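Local coordinates for protein UDP-glucose 6-dehydrogenase (Pyrobaculum islandicum, PDB 3VTF) that probably catalyses the NAD(+)-dependent oxidation of UDP-glucose to UDP-glucuronate, and is seen here with its sugar-nucleotide substrate bound, at residues G30-V35 with N173-R178; K167-S172 with A196-A201; Q322-R327 with V422-R427. All coordinates share one frame; numbering follows the deposited sequence.

Overall arrangement
From the N terminus, the chain enters the NAD-binding domain and forms helix 31-43, whose first turn meets residues 173-178 in interaction 1, closing a loop of 137 intervening residues at the bound UDP-glucose. Interaction 2 opens just upstream of that second segment, on strand 169-172, and closes at 196-201, so interactions 1 and 2 cross along the sequence. Their centres lie about 20 Å apart, and strand 169-172 runs on directly into the loop 173-178 that lies on the substrate. Interaction 3 follows in series: helix 304-328 packs on strand 422-425 of the UDP-binding domain, closing a loop of 94 residues. Its centre is about 53 Å from that of interaction 2, across the chain's centre.

Interaction 1: residues G30-V35 with N173-R178. With UPG (uridine-5'-diphosphate-glucose), chain B.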
loop_
_atom_site.group_PDB
_atom_site.type_symbol
_atom_site.label_atom_id
_atom_site.label_comp_id
_atom_site.label_asym_id
_atom_site.label_seq_id
_atom_site.Cartn_x
_atom_site.Cartn_y
_atom_site.Cartn_z
ATOM N N GLY A 30 2.786 -28.715 7.762
ATOM C CA GLY A 30 1.922 -28.110 6.744
ATOM C C GLY A 30 2.860 -27.635 5.621
ATOM O O GLY A 30 4.086 -27.944 5.570
ATOM N N TYR A 31 2.360 -26.794 4.736
ATOM C CA TYR A 31 3.242 -26.432 3.663
ATOM C C TYR A 31 4.512 -25.647 4.127
ATOM O O TYR A 31 5.592 -25.769 3.534
ATOM C CB TYR A 31 2.491 -25.794 2.483
ATOM C CG TYR A 31 2.410 -24.358 2.583
ATOM C CD1 TYR A 31 3.364 -23.564 1.957
ATOM C CD2 TYR A 31 1.377 -23.730 3.335
ATOM C CE1 TYR A 31 3.326 -22.174 2.069
ATOM C CE2 TYR A 31 1.298 -22.334 3.454
ATOM C CZ TYR A 31 2.279 -21.555 2.824
ATOM O OH TYR A 31 2.190 -20.167 2.930
ATOM N N VAL A 32 4.369 -24.810 5.140
ATOM C CA VAL A 32 5.571 -24.098 5.695
ATOM C C VAL A 32 6.593 -25.098 6.284
ATOM O O VAL A 32 7.753 -25.111 5.898
ATOM C CB VAL A 32 5.185 -23.048 6.763
ATOM C CG1 VAL A 32 6.449 -22.433 7.384
ATOM C CG2 VAL A 32 4.439 -21.907 6.085
ATOM N N GLY A 33 6.144 -25.952 7.169
ATOM C CA GLY A 33 7.032 -26.904 7.837
ATOM C C GLY A 33 7.688 -27.842 6.817
ATOM O O GLY A 33 8.870 -28.065 6.882
ATOM N N VAL A 34 6.898 -28.418 5.898
ATOM C CA VAL A 34 7.488 -29.444 4.986
ATOM C C VAL A 34 8.422 -28.797 3.967
ATOM O O VAL A 34 9.478 -29.371 3.682
ATOM C CB VAL A 34 6.394 -30.307 4.294
ATOM C CG1 VAL A 34 5.708 -29.474 3.210
ATOM C CG2 VAL A 34 7.053 -31.566 3.732
ATOM N N VAL A 35 8.148 -27.539 3.570
ATOM C CA VAL A 35 9.056 -26.860 2.656
ATOM C C VAL A 35 10.354 -26.479 3.388
ATOM O O VAL A 35 11.484 -26.530 2.828
ATOM C CB VAL A 35 8.395 -25.627 1.971
ATOM C CG1 VAL A 35 9.434 -24.714 1.315
ATOM C CG2 VAL A 35 7.383 -26.098 0.929
ATOM N N ASN A 173 11.523 -16.100 13.634
ATOM C CA ASN A 173 12.093 -16.111 12.278
ATOM C C ASN A 173 10.876 -16.317 11.364
ATOM O O ASN A 173 10.494 -17.462 10.975
ATOM C CB ASN A 173 13.127 -17.283 12.165
ATOM C CG ASN A 173 13.679 -17.449 10.742
ATOM O OD1 ASN A 173 13.844 -16.445 9.939
ATOM N ND2 ASN A 173 13.910 -18.677 10.384
ATOM N N PRO A 174 10.160 -15.217 11.101
ATOM C CA PRO A 174 8.909 -15.412 10.414
ATOM C C PRO A 174 9.104 -15.938 9.004
ATOM O O PRO A 174 10.247 -15.885 8.444
ATOM C CB PRO A 174 8.304 -13.988 10.344
ATOM C CG PRO A 174 9.406 -13.045 10.689
ATOM C CD PRO A 174 10.338 -13.825 11.601
ATOM N N GLU A 175 8.027 -16.461 8.465
ATOM C CA GLU A 175 8.130 -17.040 7.102
ATOM C C GLU A 175 7.240 -16.268 6.165
ATOM O O GLU A 175 6.296 -15.611 6.617
ATOM C CB GLU A 175 7.775 -18.513 7.140
ATOM C CG GLU A 175 6.403 -18.739 7.750
ATOM C CD GLU A 175 5.322 -18.507 6.741
ATOM O OE1 GLU A 175 5.598 -18.639 5.479
ATOM O OE2 GLU A 175 4.203 -18.200 7.175
ATOM N N PHE A 176 7.638 -16.210 4.901
ATOM C CA PHE A 176 7.002 -15.374 3.935
ATOM C C PHE A 176 6.697 -16.149 2.666
ATOM O O PHE A 176 6.389 -15.512 1.632
ATOM C CB PHE A 176 7.935 -14.201 3.609
ATOM C CG PHE A 176 8.221 -13.308 4.794
ATOM C CD1 PHE A 176 7.217 -12.475 5.330
ATOM C CD2 PHE A 176 9.471 -13.343 5.410
ATOM C CE1 PHE A 176 7.462 -11.650 6.442
ATOM C CE2 PHE A 176 9.735 -12.501 6.507
ATOM C CZ PHE A 176 8.712 -11.688 7.036
ATOM N N LEU A 177 6.696 -17.483 2.771
ATOM C CA LEU A 177 6.467 -18.384 1.663
ATOM C C LEU A 177 5.044 -18.152 1.125
ATOM O O LEU A 177 4.104 -18.126 1.896
ATOM C CB LEU A 177 6.529 -19.864 2.175
ATOM C CG LEU A 177 7.926 -20.266 2.778
ATOM C CD1 LEU A 177 7.958 -21.779 2.808
ATOM C CD2 LEU A 177 9.134 -19.714 1.973
ATOM N N ARG A 178 4.866 -18.126 -0.192
ATOM C CA ARG A 178 3.492 -18.230 -0.742
ATOM C C ARG A 178 3.205 -19.629 -1.238
ATOM O O ARG A 178 4.048 -20.301 -1.904
ATOM C CB ARG A 178 3.221 -17.227 -1.876
ATOM C CG ARG A 178 3.852 -15.898 -1.617
ATOM C CD ARG A 178 3.651 -14.977 -2.804
ATOM N NE ARG A 178 4.507 -15.292 -3.938
ATOM C CZ ARG A 178 5.799 -15.016 -4.030
ATOM N NH1 ARG A 178 6.449 -14.403 -3.046
ATOM N NH2 ARG A 178 6.446 -15.363 -5.136
HETATM N N1 UPG B . -5.381 -12.089 -4.205
HETATM C C2 UPG B . -6.253 -11.087 -4.725
HETATM N N3 UPG B . -5.735 -10.093 -5.451
HETATM C C4 UPG B . -4.363 -10.005 -5.628
HETATM C C5 UPG B . -3.444 -10.976 -5.099
HETATM C C6 UPG B . -4.024 -12.009 -4.333
HETATM O O2 UPG B . -7.511 -11.131 -4.540
HETATM O O4 UPG B . -3.908 -9.008 -6.284
HETATM C C1C UPG B . -6.047 -13.133 -3.392
HETATM C C2C UPG B . -5.679 -14.507 -3.916
HETATM O O2C UPG B . -6.587 -14.968 -4.914
HETATM C C3C UPG B . -5.773 -15.376 -2.642
HETATM C C4C UPG B . -5.360 -14.430 -1.513
HETATM O O4C UPG B . -5.399 -13.110 -2.099
HETATM O O3C UPG B . -7.168 -15.687 -2.382
HETATM C C5C UPG B . -3.929 -14.687 -0.985
HETATM O O5C UPG B . -3.082 -14.910 -2.119
HETATM P PA UPG B . -1.448 -15.250 -1.877
HETATM O O1A UPG B . -0.734 -14.039 -1.194
HETATM O O2A UPG B . -0.908 -15.919 -3.166
HETATM O O3A UPG B . -1.617 -16.559 -0.954
HETATM P PB UPG B . -0.789 -17.096 0.357
HETATM O O1B UPG B . -0.175 -18.421 -0.017
HETATM O O2B UPG B . -2.011 -17.090 1.309
HETATM O O3B UPG B . 0.438 -16.143 0.715
HETATM C "C1'" UPG B . 0.320 -15.138 1.768
HETATM C "C2'" UPG B . 1.435 -14.138 1.549
HETATM C "C3'" UPG B . 2.774 -14.829 1.903
HETATM C "C4'" UPG B . 2.668 -15.336 3.361
HETATM C "C5'" UPG B . 1.552 -16.455 3.403
HETATM C "C6'" UPG B . 1.245 -17.071 4.786
HETATM O "O2'" UPG B . 1.316 -13.963 0.084
HETATM O "O3'" UPG B . 3.789 -13.854 1.771
HETATM O "O4'" UPG B . 3.923 -15.976 3.676
HETATM O "O5'" UPG B . 0.348 -15.704 3.078
HETATM O "O6'" UPG B . 1.514 -16.099 5.825
#
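Tyr31 and Val35 of the first helical turn close on Leu177, while Val32 of the same turn packs on Glu175. The buried part is tight: Val35 CG1, set anti to its own nitrogen (chi1 165°), makes an apolar contact with Leu177 CD1, end-on at 3.6 Å. Both Val32 methyls bear on the carboxylate side chain of Glu175, CG1 at 3.7 Å from CG and CG2 at 3.5 Å from OE1. Glu175 is bent at chi2 (81°), which folds its carboxylate back along its own loop; there OE1 accepts the Leu177 N-H at 3.1 Å, the nitrogen lying nearly on the extension of the C-O bond, with the N-H turned off line (137°). With an alanine here, Leu177 N would probably lose this acceptor and a gap would be likely to open against the Val32 methyls. The substrate side is polar and closely held. Tyr31 runs past Leu177 in the opposite sense, and its OH donates to Leu177 O at 3.0 Å from above the carbonyl plane. The same oxygen accepts from O4' of UDP-glucose at 2.8 Å, and Phe176 O takes the sugar O3' at 3.1 Å. Looser is the partly exposed Arg178 end, which touches the ligand through its aliphatic carbons, CG lying 3.6 Å from O2', while its guanidinium forms a salt bridge with Asp185. Lys228, which also binds UDP-glucose, is hydrogen-bonded through NZ to Glu175 O. Two donors converge on Leu177 O, and consecutive carbonyls meet the O3' and O4' hydroxyls, consistent with sugar recognition by backbone oxygens positioned through the loop's contact with the helix.

Interaction 2: residues K167-S172 with A196-A201; sequences KFSVAS and AGDERA
Residues Ala171 and Ala196 face each other as an antiparallel, non-hydrogen-bonded pair with their CA atoms 4.3 Å apart, and just beyond it Gly197 N donates to Val170 O at 2.9 Å, with an N-H...O angle of 148°. The chain then turns away into helix 199-208. Asp198 is the N-cap of that helix, and its carboxylate divides its work: OD1 accepts from Ala201 N at 2.7 Å, met nearly in line with the C-O bond (N-H...O 167°), whereas OD2 receives the Ser169 hydroxyl on its syn lone pair at 2.5 Å. Ser169 OG reaches it by standing opposite its own carbonyl carbon (chi1 -61°), and also accepts from Trp137 NE1. A water accepts from Val170 N and donates weakly to OD2. In the first turn of the helix, the Ala201 methyl rests 3.7 Å from Val170 O. At the exposed end, Lys167 NZ lies at the guanidinium edge of Arg200, 3.2 Å from NH1; the two side chains cross at about a right angle, and their like-charged donors make no hydrogen bond. Arg200 also makes a cation-pi contact with Trp137. An N-capped helix leaving the end of antiparallel strand 192-196 is thereby tied to parallel strand 169-172, at the place where the Rossmann-type sheet of the NAD-binding domain changes strand direction.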
loop_
_atom_site.group_PDB
_atom_site.type_symbol
_atom_site.label_atom_id
_atom_site.label_comp_id
_atom_site.label_asym_id
_atom_site.label_seq_id
_atom_site.Cartn_x
_atom_site.Cartn_y
_atom_site.Cartn_z
ATOM N N LYS A 167 19.611 -24.691 29.857
ATOM C CA LYS A 167 19.639 -23.338 29.225
ATOM C C LYS A 167 19.262 -23.450 27.698
ATOM O O LYS A 167 19.520 -24.475 27.056
ATOM C CB LYS A 167 21.019 -22.685 29.360
ATOM C CG LYS A 167 22.044 -23.282 28.363
ATOM C CD LYS A 167 23.446 -22.633 28.292
ATOM C CE LYS A 167 24.438 -23.728 27.908
ATOM N NZ LYS A 167 25.618 -23.354 27.085
ATOM N N PHE A 168 18.592 -22.421 27.165
ATOM C CA PHE A 168 18.217 -22.433 25.738
ATOM C C PHE A 168 18.015 -21.029 25.300
ATOM O O PHE A 168 17.995 -20.112 26.151
ATOM C CB PHE A 168 16.893 -23.246 25.538
ATOM C CG PHE A 168 15.692 -22.654 26.221
ATOM C CD1 PHE A 168 14.872 -21.766 25.504
ATOM C CD2 PHE A 168 15.360 -22.968 27.549
ATOM C CE1 PHE A 168 13.747 -21.264 26.029
ATOM C CE2 PHE A 168 14.236 -22.414 28.138
ATOM C CZ PHE A 168 13.422 -21.533 27.372
ATOM N N SER A 169 17.893 -20.845 24.002
ATOM C CA SER A 169 17.621 -19.500 23.462
ATOM C C SER A 169 16.438 -19.592 22.520
ATOM O O SER A 169 15.991 -20.703 22.195
ATOM C CB SER A 169 18.857 -18.967 22.675
ATOM O OG SER A 169 20.015 -18.854 23.505
ATOM N N VAL A 170 15.837 -18.430 22.203
ATOM C CA VAL A 170 14.578 -18.393 21.429
ATOM C C VAL A 170 14.861 -17.376 20.305
ATOM O O VAL A 170 15.764 -16.500 20.413
ATOM C CB VAL A 170 13.331 -17.940 22.220
ATOM C CG1 VAL A 170 13.022 -18.951 23.350
ATOM C CG2 VAL A 170 13.519 -16.522 22.820
ATOM N N ALA A 171 14.069 -17.459 19.241
ATOM C CA ALA A 171 14.140 -16.499 18.189
ATOM C C ALA A 171 12.828 -16.558 17.412
ATOM O O ALA A 171 12.285 -17.663 17.196
ATOM C CB ALA A 171 15.298 -16.811 17.214
ATOM N N SER A 172 12.404 -15.421 16.905
ATOM C CA SER A 172 11.267 -15.367 15.971
ATOM C C SER A 172 11.968 -15.279 14.571
ATOM O O SER A 172 12.915 -14.517 14.381
ATOM C CB SER A 172 10.507 -14.058 16.239
ATOM O OG SER A 172 9.649 -13.769 15.133
ATOM N N ALA A 196 16.182 -12.331 17.163
ATOM C CA ALA A 196 16.935 -13.171 18.072
ATOM C C ALA A 196 16.755 -12.741 19.504
ATOM O O ALA A 196 16.816 -11.571 19.804
ATOM C CB ALA A 196 18.405 -13.166 17.707
ATOM N N GLY A 197 16.525 -13.705 20.379
ATOM C CA GLY A 197 16.407 -13.390 21.790
ATOM C C GLY A 197 17.816 -13.108 22.363
ATOM O O GLY A 197 17.914 -12.474 23.373
ATOM N N ASP A 198 18.898 -13.561 21.735
ATOM C CA ASP A 198 20.279 -13.164 22.199
ATOM C C ASP A 198 21.246 -13.313 21.059
ATOM O O ASP A 198 20.855 -13.787 19.990
ATOM C CB ASP A 198 20.746 -14.030 23.389
ATOM C CG ASP A 198 20.725 -15.553 23.062
ATOM O OD1 ASP A 198 21.020 -15.935 21.963
ATOM O OD2 ASP A 198 20.299 -16.353 23.871
ATOM N N GLU A 199 22.531 -12.980 21.283
ATOM C CA GLU A 199 23.557 -13.067 20.236
ATOM C C GLU A 199 23.802 -14.465 19.709
ATOM O O GLU A 199 24.065 -14.667 18.513
ATOM C CB GLU A 199 24.915 -12.465 20.754
ATOM C CG GLU A 199 25.971 -12.247 19.689
ATOM C CD GLU A 199 25.372 -11.605 18.439
ATOM O OE1 GLU A 199 24.891 -10.442 18.563
ATOM O OE2 GLU A 199 25.352 -12.263 17.354
ATOM N N ARG A 200 23.735 -15.433 20.600
ATOM C CA ARG A 200 24.036 -16.785 20.177
ATOM C C ARG A 200 22.941 -17.250 19.220
ATOM O O ARG A 200 23.255 -17.920 18.259
ATOM C CB ARG A 200 24.048 -17.721 21.376
ATOM C CG ARG A 200 24.607 -19.101 21.064
ATOM C CD ARG A 200 24.713 -19.932 22.331
ATOM N NE ARG A 200 25.155 -21.293 22.011
ATOM C CZ ARG A 200 25.488 -22.207 22.919
ATOM N NH1 ARG A 200 25.429 -21.899 24.190
ATOM N NH2 ARG A 200 25.923 -23.425 22.522
ATOM N N ALA A 201 21.671 -16.888 19.497
ATOM C CA ALA A 201 20.560 -17.200 18.544
ATOM C C ALA A 201 20.805 -16.585 17.166
ATOM O O ALA A 201 20.618 -17.241 16.179
ATOM C CB ALA A 201 19.231 -16.708 19.114
HETATM O O HOH W 1 17.006 -16.100 24.090
#

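Interaction 3: residues Q322-R327 with V422-R427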
loop_
_atom_site.group_PDB
_atom_site.type_symbol
_atom_site.label_atom_id
_atom_site.label_comp_id
_atom_site.label_asym_id
_atom_site.label_seq_id
_atom_site.Cartn_x
_atom_site.Cartn_y
_atom_site.Cartn_z
ATOM N N GLN A 322 -25.130 -10.547 -5.395
ATOM C CA GLN A 322 -26.140 -9.547 -5.653
ATOM C C GLN A 322 -26.207 -9.130 -7.133
ATOM O O GLN A 322 -27.337 -8.943 -7.706
ATOM C CB GLN A 322 -25.943 -8.299 -4.788
ATOM C CG GLN A 322 -26.123 -8.538 -3.288
ATOM C CD GLN A 322 -25.725 -7.313 -2.467
ATOM O OE1 GLN A 322 -25.581 -6.203 -3.014
ATOM N NE2 GLN A 322 -25.544 -7.507 -1.150
ATOM N N LEU A 323 -25.038 -8.993 -7.771
ATOM C CA LEU A 323 -25.019 -8.674 -9.206
ATOM C C LEU A 323 -25.692 -9.789 -10.009
ATOM O O LEU A 323 -26.479 -9.491 -10.926
ATOM C CB LEU A 323 -23.565 -8.505 -9.715
ATOM C CG LEU A 323 -22.802 -7.287 -9.181
ATOM C CD1 LEU A 323 -21.334 -7.377 -9.515
ATOM C CD2 LEU A 323 -23.469 -5.992 -9.735
ATOM N N LEU A 324 -25.360 -11.056 -9.704
ATOM C CA LEU A 324 -25.912 -12.163 -10.493
ATOM C C LEU A 324 -27.484 -12.164 -10.347
ATOM O O LEU A 324 -28.252 -12.299 -11.336
ATOM C CB LEU A 324 -25.300 -13.520 -10.046
ATOM C CG LEU A 324 -25.771 -14.631 -11.041
ATOM C CD1 LEU A 324 -25.358 -14.365 -12.503
ATOM C CD2 LEU A 324 -25.330 -15.977 -10.544
ATOM N N GLU A 325 -27.923 -12.060 -9.097
ATOM C CA GLU A 325 -29.322 -12.009 -8.702
ATOM C C GLU A 325 -30.105 -10.876 -9.394
ATOM O O GLU A 325 -31.174 -11.100 -9.958
ATOM C CB GLU A 325 -29.395 -11.829 -7.195
ATOM C CG GLU A 325 -30.795 -11.762 -6.607
ATOM C CD GLU A 325 -30.697 -11.656 -5.097
ATOM O OE1 GLU A 325 -30.872 -12.657 -4.373
ATOM O OE2 GLU A 325 -30.319 -10.567 -4.635
ATOM N N GLU A 326 -29.537 -9.692 -9.442
ATOM C CA GLU A 326 -30.103 -8.579 -10.198
ATOM C C GLU A 326 -30.187 -8.844 -11.715
ATOM O O GLU A 326 -31.193 -8.487 -12.378
ATOM C CB GLU A 326 -29.269 -7.319 -9.997
ATOM C CG GLU A 326 -29.766 -6.131 -10.809
ATOM C CD GLU A 326 -29.538 -4.833 -10.062
ATOM O OE1 GLU A 326 -29.287 -4.893 -8.830
ATOM O OE2 GLU A 326 -29.586 -3.748 -10.687
ATOM N N ARG A 327 -29.113 -9.393 -12.291
ATOM C CA ARG A 327 -29.150 -9.666 -13.703
ATOM C C ARG A 327 -30.108 -10.811 -14.076
ATOM O O ARG A 327 -30.678 -10.813 -15.166
ATOM C CB ARG A 327 -27.756 -9.827 -14.357
ATOM C CG ARG A 327 -26.792 -8.695 -14.084
ATOM C CD ARG A 327 -27.413 -7.314 -14.313
ATOM N NE ARG A 327 -27.643 -7.093 -15.712
ATOM C CZ ARG A 327 -27.140 -6.090 -16.425
ATOM N NH1 ARG A 327 -26.399 -5.136 -15.857
ATOM N NH2 ARG A 327 -27.441 -6.024 -17.710
ATOM N N VAL A 422 -24.571 -15.215 -18.830
ATOM C CA VAL A 422 -24.544 -14.102 -17.878
ATOM C C VAL A 422 -23.365 -14.397 -16.931
ATOM O O VAL A 422 -23.359 -15.435 -16.292
ATOM C CB VAL A 422 -25.845 -14.041 -17.072
ATOM C CG1 VAL A 422 -25.725 -12.894 -16.032
ATOM C CG2 VAL A 422 -27.022 -13.823 -18.070
ATOM N N VAL A 423 -22.345 -13.526 -16.919
ATOM C CA VAL A 423 -21.141 -13.824 -16.206
ATOM C C VAL A 423 -20.925 -12.661 -15.241
ATOM O O VAL A 423 -20.890 -11.483 -15.658
ATOM C CB VAL A 423 -19.941 -13.881 -17.148
ATOM C CG1 VAL A 423 -18.602 -14.051 -16.410
ATOM C CG2 VAL A 423 -20.126 -14.981 -18.187
ATOM N N VAL A 424 -20.679 -13.022 -13.983
ATOM C CA VAL A 424 -20.193 -12.056 -12.950
ATOM C C VAL A 424 -18.742 -12.491 -12.768
ATOM O O VAL A 424 -18.478 -13.623 -12.305
ATOM C CB VAL A 424 -21.018 -12.181 -11.660
ATOM C CG1 VAL A 424 -20.347 -11.433 -10.521
ATOM C CG2 VAL A 424 -22.457 -11.630 -11.879
ATOM N N ASP A 425 -17.825 -11.650 -13.215
ATOM C CA ASP A 425 -16.409 -12.002 -13.230
ATOM C C ASP A 425 -15.733 -11.534 -11.935
ATOM O O ASP A 425 -15.616 -10.280 -11.651
ATOM C CB ASP A 425 -15.751 -11.272 -14.396
ATOM C CG ASP A 425 -14.313 -11.642 -14.587
ATOM O OD1 ASP A 425 -13.772 -12.427 -13.785
ATOM O OD2 ASP A 425 -13.687 -11.139 -15.550
ATOM N N GLY A 426 -15.286 -12.499 -11.131
ATOM C CA GLY A 426 -14.684 -12.088 -9.827
ATOM C C GLY A 426 -13.223 -11.985 -9.828
ATOM O O GLY A 426 -12.650 -11.680 -8.778
ATOM N N ARG A 427 -12.600 -12.361 -10.945
ATOM C CA ARG A 427 -11.146 -12.422 -11.074
ATOM C C ARG A 427 -10.480 -11.784 -12.310
ATOM O O ARG A 427 -9.291 -11.941 -12.468
ATOM C CB ARG A 427 -10.656 -13.860 -10.928
ATOM C CG ARG A 427 -11.020 -14.498 -9.614
ATOM C CD ARG A 427 -10.239 -13.893 -8.463
ATOM N NE ARG A 427 -10.580 -14.534 -7.206
ATOM C CZ ARG A 427 -10.361 -14.010 -6.012
ATOM N NH1 ARG A 427 -9.812 -12.828 -5.892
ATOM N NH2 ARG A 427 -10.709 -14.675 -4.934
#
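Leu324 CG stands anti to its backbone nitrogen (chi1 -172°), which, together with the turn at chi2, helps bring CD1 against Val422 CG1 at 3.8 Å. In Val424 the other methyl does the touching: with chi1 at 168°, CG2 lies opposite the carbonyl carbon and points at the helix backbone, reaching Leu324 N at 3.7 Å. The same methyl sits between neighbouring side chains, 3.9 Å from Leu324 CB and 4.0 Å from Leu323 CB, so a single carbon spans two successive helix residues. Leu324 passes obliquely over both valines. One turn along, Arg327 adds its CB, 4.0 Å from Val422 CG1, while its chain bends at chi2 and chi3 and carries the guanidinium off to a salt bridge with Glu439 on strand 437-440.

No hydrogen bond joins the two segments; the contact consists of valine methyls against the leucine side chains, the Arg327 CB and the helix backbone, and it comes from alternate strand residues, since Val422 and Val424 point at the helix and Val423 points away. The axes come within 8.6 Å and run nearly antiparallel, at 162°. Beyond the strand, Asp425 OD1 accepts from Arg427 N in an Asx turn, with OD2 held by Tyr438 and Val429 N. Arg427 itself touches UDP-glucose, and its guanidinium is fixed by Ala407 O and Gly279 O. A helix lying antiparallel on a parallel beta-sheet, with the turn after the strand feeding the ligand site, is the alpha/beta layering of a Rossmann-like domain, here the UDP-binding domain.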